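Local coordinates for protein member of s1p family of ribosomal proteins (Pyrococcus furiosus, PDB 5YH1) that probably acts as an exonuclease on nucleic acids and binds manganese, the chain here being the DHH-domain part of a longer RecJ-like protein, at residues Glu13-Asp24 and Met42-Phe53; Gly381-Leu389 and Phe430-Ala439. All coordinates share one frame; numbering follows the deposited sequence.

Interaction 1: residues Glu13-Asp24 and Met42-Phe53; sequences EEELDRRAQPSD and MKAAFMIRRAIF
Arg50 NH2 is gripped by two acidic residues of helix 2-20. Arg50 NH2 gives a nearly straight hydrogen bond to Glu13 OE1 at 2.9 Å, N-H...O 170°. That oxygen is met on its anti side. NH2 also makes weak bonds to Glu13 O and to Asp17 OD1. The stronger bond to Asp17 comes from Arg50 NE, 2.7 Å from Asp17 OD1, and the donor lies nearly along the C-O axis. Glu13 OE1 and Asp17 OD1 lie near the guanidinium plane, and Leu16 CB lies over one face of it, toward the rim. The extended Arg50 chain, with CG anti to the backbone N (chi1 -158°), fits as a knob among Glu13, Leu16, Asp17 and Ala20.

Arg49 bonds to carbonyls near the C-terminal end of helix 2-20. Its chain bends at chi3. Arg49 NH2 reaches Arg19 O at 2.8 Å. Arg49 NE reaches Ala20 O, also at 2.8 Å, from above the carbonyl plane. Its NH1 is bonded to Ile210 O. Arg19 lays its guanidinium flat on the Phe53 ring, planes 19° apart, and Arg19 CD sits over the centre of that ring at 3.9 Å. Leu16 CD2 packs on Phe53 CB at 3.6 Å. Ala20 CB touches the Phe46 ring, and Asp17 O lies in plane at that ring's edge. Beyond the helix, Pro22 lies against Ala45, Phe46 and the selenium-bearing Met42; Met42 CE is 3.4 Å from Pro22 O.

Arginine bonds and aromatic and proline packing thus join two steeply crossing helices. The two carboxylates probably offset the charge of Arg50, while Arg49 would suit the negative end of the helix dipole.

Interaction 2: residues Gly381-Leu389 and Phe430-Ala439; sequences GMAKYNFDL and FAKEVLKLKA
Leu437 and Phe387 meet through Leu437 CD1, which lies at the edge of the Phe387 ring, 4.0 Å from Phe387 CD1. The same methyl, Leu437 CD1, meets Met382 CE at 4.1 Å. Met382 is a selenomethionine, and bends at chi2 and chi3 bring its CE there. The other methyl, Leu437 CD2, rests 3.9 Å from Tyr385 O. Further along, Leu389 CD1 comes to the edge of the Phe430 ring, 4.1 Å from Phe430 CE1. Phe387 has CG anti to its backbone N (chi1 174°), and Phe430 CZ also lies near the plane at the edge of the Phe387 ring.

These side chains join the loop between strand 373-378 and helix 389-399 to the C-terminal helix 423-435 and the tail after it. The contact belongs to the part of the chain built on the six-stranded mixed sheet, consistent with the DHHA1 domain that follows the DHH domain in this family. Val376 and Leu365 of that sheet and Ile392 of helix 389-399 back Phe387 and Phe430.

At the tail the contact turns polar, with water between the backbones. Water 1 donates to Tyr385 O and accepts from Lys438 N, 2.7 Å from that nitrogen. The backbones also touch by CA-H...O contacts, with Ala439 CA 3.3 Å from Lys384 O. Tyr385 CE2 lies near Ala439 CB. Outside the segments, Asn322 holds both sides: its O accepts from Tyr385 OH, and its ND2 donates to Val434 O and Leu437 O.

Overall arrangement
Interaction 1 and interaction 2 lie on opposite sides of the chain's centre, with centres about 49 Å apart. They share no helix or strand and do not touch. Both lie away from the manganese site of Asp67, Asp137, His163 and Asp229. Interaction 1 is a surface contact near the N-terminus, and its helix 32-53 packs on the five-stranded parallel sheet. Interaction 2 is partly buried and holds helix 423-435 and the tail to the loop after strand 373-378, within the mixed-sheet part. The first combines salt bridges and arginine-to-carbonyl bonds with aromatic and proline packing. The second has no direct hydrogen bond between its segments and combines an apolar cluster with a water bridge.

Interaction 1: residues Glu13-Asp24 and Met42-Phe53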
loop_
_atom_site.group_PDB
_atom_site.type_symbol
_atom_site.label_atom_id
_atom_site.label_comp_id
_atom_site.label_asym_id
_atom_site.label_seq_id
_atom_site.Cartn_x
_atom_site.Cartn_y
_atom_site.Cartn_z
ATOM N N GLU A 13 19.861 -20.962 32.486
ATOM C CA GLU A 13 20.651 -20.717 31.278
ATOM C C GLU A 13 21.423 -21.964 30.874
ATOM O O GLU A 13 21.511 -22.281 29.686
ATOM C CB GLU A 13 21.647 -19.563 31.458
ATOM C CG GLU A 13 21.039 -18.200 31.771
ATOM C CD GLU A 13 19.980 -17.764 30.777
ATOM O OE1 GLU A 13 20.157 -18.003 29.564
ATOM O OE2 GLU A 13 18.970 -17.171 31.211
ATOM N N GLU A 14 21.980 -22.665 31.857
ATOM C CA GLU A 14 22.781 -23.857 31.582
ATOM C C GLU A 14 21.933 -25.016 31.089
ATOM O O GLU A 14 22.330 -25.724 30.167
ATOM C CB GLU A 14 23.544 -24.285 32.827
ATOM C CG GLU A 14 24.603 -23.288 33.269
ATOM C CD GLU A 14 25.151 -23.607 34.647
ATOM O OE1 GLU A 14 25.088 -24.791 35.059
ATOM O OE2 GLU A 14 25.643 -22.671 35.315
ATOM N N GLU A 15 20.773 -25.215 31.707
ATOM C CA GLU A 15 19.841 -26.249 31.261
ATOM C C GLU A 15 19.208 -25.933 29.902
ATOM O O GLU A 15 18.854 -26.848 29.153
ATOM C CB GLU A 15 18.758 -26.487 32.312
ATOM C CG GLU A 15 19.292 -27.137 33.578
ATOM C CD GLU A 15 19.890 -28.516 33.322
ATOM O OE1 GLU A 15 19.169 -29.396 32.799
ATOM O OE2 GLU A 15 21.082 -28.711 33.644
ATOM N N LEU A 16 19.076 -24.646 29.589
ATOM C CA LEU A 16 18.618 -24.217 28.267
ATOM C C LEU A 16 19.646 -24.569 27.201
ATOM O O LEU A 16 19.280 -25.089 26.154
ATOM C CB LEU A 16 18.317 -22.714 28.228
ATOM C CG LEU A 16 16.949 -22.278 28.760
ATOM C CD1 LEU A 16 16.881 -20.755 28.801
ATOM C CD2 LEU A 16 15.802 -22.843 27.936
ATOM N N ASP A 17 20.918 -24.287 27.475
ATOM C CA ASP A 17 22.020 -24.713 26.604
ATOM C C ASP A 17 21.996 -26.212 26.339
ATOM O O ASP A 17 22.159 -26.647 25.203
ATOM C CB ASP A 17 23.376 -24.352 27.211
ATOM C CG ASP A 17 23.681 -22.874 27.128
ATOM O OD1 ASP A 17 22.936 -22.141 26.448
ATOM O OD2 ASP A 17 24.677 -22.440 27.746
ATOM N N ARG A 18 21.792 -26.993 27.394
ATOM C CA ARG A 18 21.796 -28.446 27.288
ATOM C C ARG A 18 20.605 -28.915 26.463
ATOM O O ARG A 18 20.783 -29.642 25.496
ATOM C CB ARG A 18 21.775 -29.089 28.678
ATOM C CG ARG A 18 22.151 -30.563 28.704
ATOM C CD ARG A 18 22.028 -31.119 30.117
ATOM N NE ARG A 18 22.514 -32.497 30.250
ATOM C CZ ARG A 18 21.798 -33.604 30.027
ATOM N NH1 ARG A 18 20.527 -33.546 29.630
ATOM N NH2 ARG A 18 22.369 -34.792 30.199
ATOM N N ARG A 19 19.399 -28.486 26.823
ATOM C CA ARG A 19 18.211 -28.929 26.091
ATOM C C ARG A 19 18.174 -28.472 24.628
ATOM O O ARG A 19 17.608 -29.161 23.781
ATOM C CB ARG A 19 16.910 -28.495 26.770
ATOM C CG ARG A 19 15.748 -29.347 26.286
ATOM C CD ARG A 19 14.387 -28.822 26.665
ATOM N NE ARG A 19 13.342 -29.522 25.918
ATOM C CZ ARG A 19 12.038 -29.415 26.172
ATOM N NH1 ARG A 19 11.599 -28.641 27.163
ATOM N NH2 ARG A 19 11.162 -30.086 25.432
ATOM N N ALA A 20 18.755 -27.311 24.341
ATOM C CA ALA A 20 18.738 -26.762 22.985
ATOM C C ALA A 20 19.628 -27.535 22.019
ATOM O O ALA A 20 19.401 -27.486 20.815
ATOM C CB ALA A 20 19.149 -25.298 23.000
ATOM N N GLN A 21 20.649 -28.220 22.537
ATOM C CA GLN A 21 21.550 -29.011 21.697
ATOM C C GLN A 21 20.727 -29.927 20.820
ATOM O O GLN A 21 19.927 -30.692 21.332
ATOM C CB GLN A 21 22.485 -29.882 22.543
ATOM C CG GLN A 21 23.593 -29.126 23.247
ATOM C CD GLN A 21 24.560 -28.471 22.287
ATOM O OE1 GLN A 21 24.770 -28.948 21.171
ATOM N NE2 GLN A 21 25.154 -27.368 22.715
ATOM N N PRO A 22 20.903 -29.840 19.499
ATOM C CA PRO A 22 20.193 -30.776 18.627
ATOM C C PRO A 22 20.887 -32.143 18.554
ATOM O O PRO A 22 22.102 -32.225 18.727
ATOM C CB PRO A 22 20.256 -30.085 17.267
ATOM C CG PRO A 22 21.547 -29.341 17.308
ATOM C CD PRO A 22 21.749 -28.906 18.736
ATOM N N SER A 23 20.110 -33.191 18.295
ATOM C CA SER A 23 20.661 -34.503 17.980
ATOM C C SER A 23 21.295 -34.476 16.601
ATOM O O SER A 23 20.885 -33.708 15.729
ATOM C CB SER A 23 19.562 -35.559 17.963
ATOM O OG SER A 23 18.821 -35.524 19.155
ATOM N N ASP A 24 22.284 -35.335 16.397
ATOM C CA ASP A 24 22.857 -35.514 15.078
ATOM C C ASP A 24 21.969 -36.482 14.305
ATOM O O ASP A 24 22.149 -37.688 14.392
ATOM C CB ASP A 24 24.288 -36.039 15.175
ATOM C CG ASP A 24 24.954 -36.144 13.827
ATOM O OD1 ASP A 24 24.246 -36.061 12.792
ATOM O OD2 ASP A 24 26.187 -36.310 13.797
HETATM N N MSE A 42 23.943 -27.313 12.676
HETATM C CA MSE A 42 23.643 -27.671 14.066
HETATM C C MSE A 42 23.625 -26.443 14.952
HETATM O O MSE A 42 22.820 -26.358 15.866
HETATM C CB MSE A 42 24.623 -28.720 14.600
HETATM C CG MSE A 42 24.301 -30.076 13.969
HETATM SE SE MSE A 42 25.437 -31.546 14.663
HETATM C CE MSE A 42 24.406 -31.973 16.287
ATOM N N LYS A 43 24.499 -25.487 14.689
ATOM C CA LYS A 43 24.476 -24.211 15.406
ATOM C C LYS A 43 23.178 -23.433 15.139
ATOM O O LYS A 43 22.568 -22.909 16.069
ATOM C CB LYS A 43 25.677 -23.360 15.012
ATOM C CG LYS A 43 25.798 -22.060 15.803
ATOM C CD LYS A 43 27.085 -21.344 15.438
ATOM C CE LYS A 43 27.253 -20.029 16.182
ATOM N NZ LYS A 43 28.414 -19.296 15.613
ATOM N N ALA A 44 22.757 -23.371 13.876
ATOM C CA ALA A 44 21.496 -22.708 13.520
ATOM C C ALA A 44 20.332 -23.317 14.289
ATOM O O ALA A 44 19.509 -22.601 14.866
ATOM C CB ALA A 44 21.245 -22.800 12.017
ATOM N N ALA A 45 20.280 -24.642 14.308
ATOM C CA ALA A 45 19.210 -25.356 14.993
ATOM C C ALA A 45 19.283 -25.153 16.502
ATOM O O ALA A 45 18.259 -25.025 17.159
ATOM C CB ALA A 45 19.246 -26.837 14.649
ATOM N N PHE A 46 20.495 -25.126 17.044
ATOM C CA PHE A 46 20.700 -24.815 18.456
ATOM C C PHE A 46 20.116 -23.439 18.810
ATOM O O PHE A 46 19.363 -23.309 19.775
ATOM C CB PHE A 46 22.196 -24.859 18.821
ATOM C CG PHE A 46 22.505 -24.280 20.177
ATOM C CD1 PHE A 46 22.368 -25.048 21.325
ATOM C CD2 PHE A 46 22.910 -22.957 20.312
ATOM C CE1 PHE A 46 22.639 -24.506 22.578
ATOM C CE2 PHE A 46 23.178 -22.414 21.560
ATOM C CZ PHE A 46 23.040 -23.191 22.695
HETATM N N MSE A 47 20.461 -22.422 18.026
HETATM C CA MSE A 47 19.986 -21.059 18.304
HETATM C C MSE A 47 18.486 -20.960 18.214
HETATM O O MSE A 47 17.851 -20.317 19.047
HETATM C CB MSE A 47 20.660 -20.070 17.365
HETATM C CG MSE A 47 22.081 -19.806 17.848
HETATM SE SE MSE A 47 23.030 -18.662 16.564
HETATM C CE MSE A 47 22.133 -16.980 17.090
ATOM N N ILE A 48 17.893 -21.615 17.223
ATOM C CA ILE A 48 16.446 -21.555 17.047
ATOM C C ILE A 48 15.744 -22.269 18.203
ATOM O O ILE A 48 14.821 -21.710 18.814
ATOM C CB ILE A 48 16.025 -22.075 15.653
ATOM C CG1 ILE A 48 16.456 -21.058 14.590
ATOM C CG2 ILE A 48 14.525 -22.297 15.564
ATOM C CD1 ILE A 48 16.457 -21.580 13.173
ATOM N N ARG A 49 16.205 -23.475 18.529
ATOM C CA ARG A 49 15.626 -24.251 19.635
ATOM C C ARG A 49 15.749 -23.508 20.970
ATOM O O ARG A 49 14.840 -23.543 21.790
ATOM C CB ARG A 49 16.298 -25.631 19.744
ATOM C CG ARG A 49 15.923 -26.620 18.647
ATOM C CD ARG A 49 16.871 -27.816 18.639
ATOM N NE ARG A 49 16.897 -28.500 19.939
ATOM C CZ ARG A 49 15.950 -29.327 20.379
ATOM N NH1 ARG A 49 14.892 -29.614 19.643
ATOM N NH2 ARG A 49 16.063 -29.878 21.570
ATOM N N ARG A 50 16.871 -22.834 21.181
ATOM C CA ARG A 50 17.094 -22.112 22.432
ATOM C C ARG A 50 16.113 -20.948 22.587
ATOM O O ARG A 50 15.508 -20.778 23.655
ATOM C CB ARG A 50 18.536 -21.615 22.530
ATOM C CG ARG A 50 18.956 -21.349 23.962
ATOM C CD ARG A 50 20.377 -20.817 24.068
ATOM N NE ARG A 50 20.831 -20.843 25.462
ATOM C CZ ARG A 50 20.434 -19.993 26.414
ATOM N NH1 ARG A 50 19.562 -19.022 26.140
ATOM N NH2 ARG A 50 20.910 -20.116 27.655
ATOM N N ALA A 51 15.946 -20.165 21.522
ATOM C CA ALA A 51 14.937 -19.107 21.499
ATOM C C ALA A 51 13.558 -19.652 21.863
ATOM O O ALA A 51 12.852 -19.064 22.681
ATOM C CB ALA A 51 14.895 -18.435 20.138
ATOM N N ILE A 52 13.193 -20.793 21.278
ATOM C CA ILE A 52 11.902 -21.428 21.550
ATOM C C ILE A 52 11.753 -21.807 23.020
ATOM O O ILE A 52 10.712 -21.559 23.637
ATOM C CB ILE A 52 11.704 -22.710 20.710
ATOM C CG1 ILE A 52 11.581 -22.372 19.223
ATOM C CG2 ILE A 52 10.461 -23.473 21.168
ATOM C CD1 ILE A 52 11.715 -23.579 18.319
ATOM N N PHE A 53 12.782 -22.430 23.573
ATOM C CA PHE A 53 12.701 -22.939 24.933
ATOM C C PHE A 53 12.711 -21.813 25.975
ATOM O O PHE A 53 12.152 -21.978 27.048
ATOM C CB PHE A 53 13.809 -23.969 25.208
ATOM C CG PHE A 53 13.688 -25.241 24.398
ATOM C CD1 PHE A 53 12.454 -25.836 24.166
ATOM C CD2 PHE A 53 14.820 -25.866 23.901
ATOM C CE1 PHE A 53 12.355 -27.007 23.429
ATOM C CE2 PHE A 53 14.724 -27.041 23.167
ATOM C CZ PHE A 53 13.492 -27.612 22.932
#

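Interaction 2: residues Gly381-Leu389 and Phe430-Ala439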
loop_
_atom_site.group_PDB
_atom_site.type_symbol
_atom_site.label_atom_id
_atom_site.label_comp_id
_atom_site.label_asym_id
_atom_site.label_seq_id
_atom_site.Cartn_x
_atom_site.Cartn_y
_atom_site.Cartn_z
ATOM N N GLY A 381 24.507 -22.883 -22.470
ATOM C CA GLY A 381 25.355 -22.694 -23.645
ATOM C C GLY A 381 26.218 -21.441 -23.645
ATOM O O GLY A 381 27.273 -21.416 -24.291
HETATM N N MSE A 382 25.780 -20.398 -22.936
HETATM C CA MSE A 382 26.548 -19.147 -22.859
HETATM C C MSE A 382 27.840 -19.329 -22.077
HETATM O O MSE A 382 28.784 -18.556 -22.239
HETATM C CB MSE A 382 25.704 -18.037 -22.221
HETATM C CG MSE A 382 24.421 -17.714 -22.983
HETATM SE SE MSE A 382 24.869 -16.839 -24.674
HETATM C CE MSE A 382 25.917 -15.312 -23.972
ATOM N N ALA A 383 27.908 -20.345 -21.222
ATOM C CA ALA A 383 29.159 -20.653 -20.516
ATOM C C ALA A 383 30.335 -20.877 -21.491
ATOM O O ALA A 383 31.461 -20.520 -21.186
ATOM C CB ALA A 383 28.977 -21.864 -19.614
ATOM N N LYS A 384 30.052 -21.429 -22.671
ATOM C CA LYS A 384 31.065 -21.654 -23.710
ATOM C C LYS A 384 31.713 -20.364 -24.218
ATOM O O LYS A 384 32.727 -20.407 -24.917
ATOM C CB LYS A 384 30.453 -22.419 -24.896
ATOM C CG LYS A 384 29.957 -23.817 -24.528
ATOM C CD LYS A 384 29.473 -24.599 -25.744
ATOM C CE LYS A 384 27.979 -24.432 -26.044
ATOM N NZ LYS A 384 27.223 -25.721 -25.971
ATOM N N TYR A 385 31.113 -19.223 -23.888
ATOM C CA TYR A 385 31.628 -17.930 -24.300
ATOM C C TYR A 385 32.119 -17.104 -23.108
ATOM O O TYR A 385 32.433 -15.926 -23.264
ATOM C CB TYR A 385 30.538 -17.166 -25.042
ATOM C CG TYR A 385 30.149 -17.775 -26.360
ATOM C CD1 TYR A 385 29.227 -18.825 -26.425
ATOM C CD2 TYR A 385 30.692 -17.306 -27.545
ATOM C CE1 TYR A 385 28.859 -19.381 -27.640
ATOM C CE2 TYR A 385 30.324 -17.854 -28.761
ATOM C CZ TYR A 385 29.409 -18.892 -28.800
ATOM O OH TYR A 385 29.054 -19.447 -29.999
ATOM N N ASN A 386 32.182 -17.725 -21.931
ATOM C CA ASN A 386 32.551 -17.037 -20.688
ATOM C C ASN A 386 31.713 -15.784 -20.410
ATOM O O ASN A 386 32.227 -14.738 -20.014
ATOM C CB ASN A 386 34.055 -16.724 -20.668
ATOM C CG ASN A 386 34.890 -17.968 -20.442
ATOM O OD1 ASN A 386 35.028 -18.433 -19.309
ATOM N ND2 ASN A 386 35.426 -18.533 -21.522
ATOM N N PHE A 387 30.409 -15.904 -20.631
ATOM C CA PHE A 387 29.496 -14.824 -20.325
ATOM C C PHE A 387 29.450 -14.631 -18.813
ATOM O O PHE A 387 29.234 -15.577 -18.072
ATOM C CB PHE A 387 28.097 -15.133 -20.852
ATOM C CG PHE A 387 27.074 -14.124 -20.438
ATOM C CD1 PHE A 387 26.935 -12.942 -21.141
ATOM C CD2 PHE A 387 26.286 -14.334 -19.317
ATOM C CE1 PHE A 387 26.000 -11.988 -20.751
ATOM C CE2 PHE A 387 25.353 -13.386 -18.924
ATOM C CZ PHE A 387 25.215 -12.213 -19.641
ATOM N N ASP A 388 29.672 -13.406 -18.358
ATOM C CA ASP A 388 29.552 -13.087 -16.936
ATOM C C ASP A 388 28.885 -11.729 -16.821
ATOM O O ASP A 388 29.475 -10.707 -17.181
ATOM C CB ASP A 388 30.929 -13.077 -16.259
ATOM C CG ASP A 388 30.851 -12.847 -14.742
ATOM O OD1 ASP A 388 29.934 -12.158 -14.249
ATOM O OD2 ASP A 388 31.729 -13.356 -14.028
ATOM N N LEU A 389 27.647 -11.737 -16.332
ATOM C CA LEU A 389 26.848 -10.531 -16.238
ATOM C C LEU A 389 27.469 -9.504 -15.287
ATOM O O LEU A 389 27.462 -8.315 -15.584
ATOM C CB LEU A 389 25.423 -10.876 -15.800
ATOM C CG LEU A 389 24.449 -9.707 -15.613
ATOM C CD1 LEU A 389 24.255 -8.955 -16.922
ATOM C CD2 LEU A 389 23.124 -10.218 -15.057
ATOM N N PHE A 430 25.804 -2.789 -23.940
ATOM C CA PHE A 430 25.603 -4.167 -23.521
ATOM C C PHE A 430 25.707 -5.101 -24.730
ATOM O O PHE A 430 26.359 -6.139 -24.661
ATOM C CB PHE A 430 24.257 -4.352 -22.834
ATOM C CG PHE A 430 24.007 -5.762 -22.378
ATOM C CD1 PHE A 430 24.446 -6.189 -21.142
ATOM C CD2 PHE A 430 23.349 -6.666 -23.201
ATOM C CE1 PHE A 430 24.227 -7.493 -20.726
ATOM C CE2 PHE A 430 23.124 -7.963 -22.786
ATOM C CZ PHE A 430 23.566 -8.381 -21.553
ATOM N N ALA A 431 25.074 -4.721 -25.833
ATOM C CA ALA A 431 25.077 -5.556 -27.034
ATOM C C ALA A 431 26.491 -5.701 -27.625
ATOM O O ALA A 431 26.845 -6.765 -28.137
ATOM C CB ALA A 431 24.110 -5.005 -28.063
ATOM N N LYS A 432 27.303 -4.645 -27.535
ATOM C CA LYS A 432 28.670 -4.689 -28.058
ATOM C C LYS A 432 29.518 -5.645 -27.241
ATOM O O LYS A 432 30.353 -6.357 -27.795
ATOM C CB LYS A 432 29.326 -3.301 -28.076
ATOM N N GLU A 433 29.308 -5.666 -25.928
ATOM C CA GLU A 433 30.024 -6.599 -25.070
ATOM C C GLU A 433 29.683 -8.060 -25.397
ATOM O O GLU A 433 30.542 -8.938 -25.269
ATOM C CB GLU A 433 29.735 -6.325 -23.593
ATOM C CG GLU A 433 30.309 -5.009 -23.089
ATOM C CD GLU A 433 31.803 -4.867 -23.352
ATOM O OE1 GLU A 433 32.197 -3.871 -23.993
ATOM O OE2 GLU A 433 32.577 -5.759 -22.937
ATOM N N VAL A 434 28.435 -8.308 -25.800
ATOM C CA VAL A 434 27.992 -9.652 -26.167
ATOM C C VAL A 434 28.592 -10.048 -27.518
ATOM O O VAL A 434 29.106 -11.154 -27.646
ATOM C CB VAL A 434 26.450 -9.774 -26.178
ATOM C CG1 VAL A 434 26.019 -11.135 -26.701
ATOM C CG2 VAL A 434 25.897 -9.567 -24.772
ATOM N N LEU A 435 28.540 -9.145 -28.503
ATOM C CA LEU A 435 29.212 -9.346 -29.800
ATOM C C LEU A 435 30.692 -9.720 -29.669
ATOM O O LEU A 435 31.185 -10.538 -30.426
ATOM C CB LEU A 435 29.129 -8.090 -30.668
ATOM C CG LEU A 435 27.889 -7.937 -31.547
ATOM C CD1 LEU A 435 27.709 -6.477 -31.944
ATOM C CD2 LEU A 435 27.989 -8.824 -32.779
ATOM N N LYS A 436 31.381 -9.104 -28.713
ATOM C CA LYS A 436 32.821 -9.287 -28.529
ATOM C C LYS A 436 33.205 -10.570 -27.793
ATOM O O LYS A 436 34.385 -10.906 -27.721
ATOM C CB LYS A 436 33.411 -8.082 -27.776
ATOM C CG LYS A 436 33.447 -6.806 -28.605
ATOM C CD LYS A 436 33.537 -5.545 -27.752
ATOM C CE LYS A 436 34.659 -5.598 -26.727
ATOM N NZ LYS A 436 34.607 -4.408 -25.833
ATOM N N LEU A 437 32.230 -11.279 -27.234
ATOM C CA LEU A 437 32.522 -12.522 -26.527
ATOM C C LEU A 437 33.147 -13.524 -27.499
ATOM O O LEU A 437 32.815 -13.550 -28.684
ATOM C CB LEU A 437 31.264 -13.115 -25.898
ATOM C CG LEU A 437 30.563 -12.305 -24.804
ATOM C CD1 LEU A 437 29.223 -12.934 -24.456
ATOM C CD2 LEU A 437 31.435 -12.175 -23.566
ATOM N N LYS A 438 34.072 -14.325 -26.990
ATOM C CA LYS A 438 34.770 -15.318 -27.804
ATOM C C LYS A 438 34.582 -16.699 -27.194
ATOM O O LYS A 438 34.590 -16.844 -25.977
ATOM C CB LYS A 438 36.252 -14.954 -27.903
ATOM C CG LYS A 438 36.561 -14.004 -29.054
ATOM C CD LYS A 438 37.549 -12.907 -28.675
ATOM C CE LYS A 438 38.914 -13.450 -28.285
ATOM N NZ LYS A 438 39.823 -12.345 -27.857
ATOM N N ALA A 439 34.417 -17.705 -28.046
ATOM C CA ALA A 439 34.160 -19.083 -27.594
ATOM C C ALA A 439 35.240 -19.606 -26.651
ATOM O O ALA A 439 36.414 -19.404 -26.912
ATOM C CB ALA A 439 34.037 -20.009 -28.792
HETATM O O HOH W 1 34.280 -14.320 -24.312
HETATM O O HOH W 2 35.650 -17.520 -23.791
#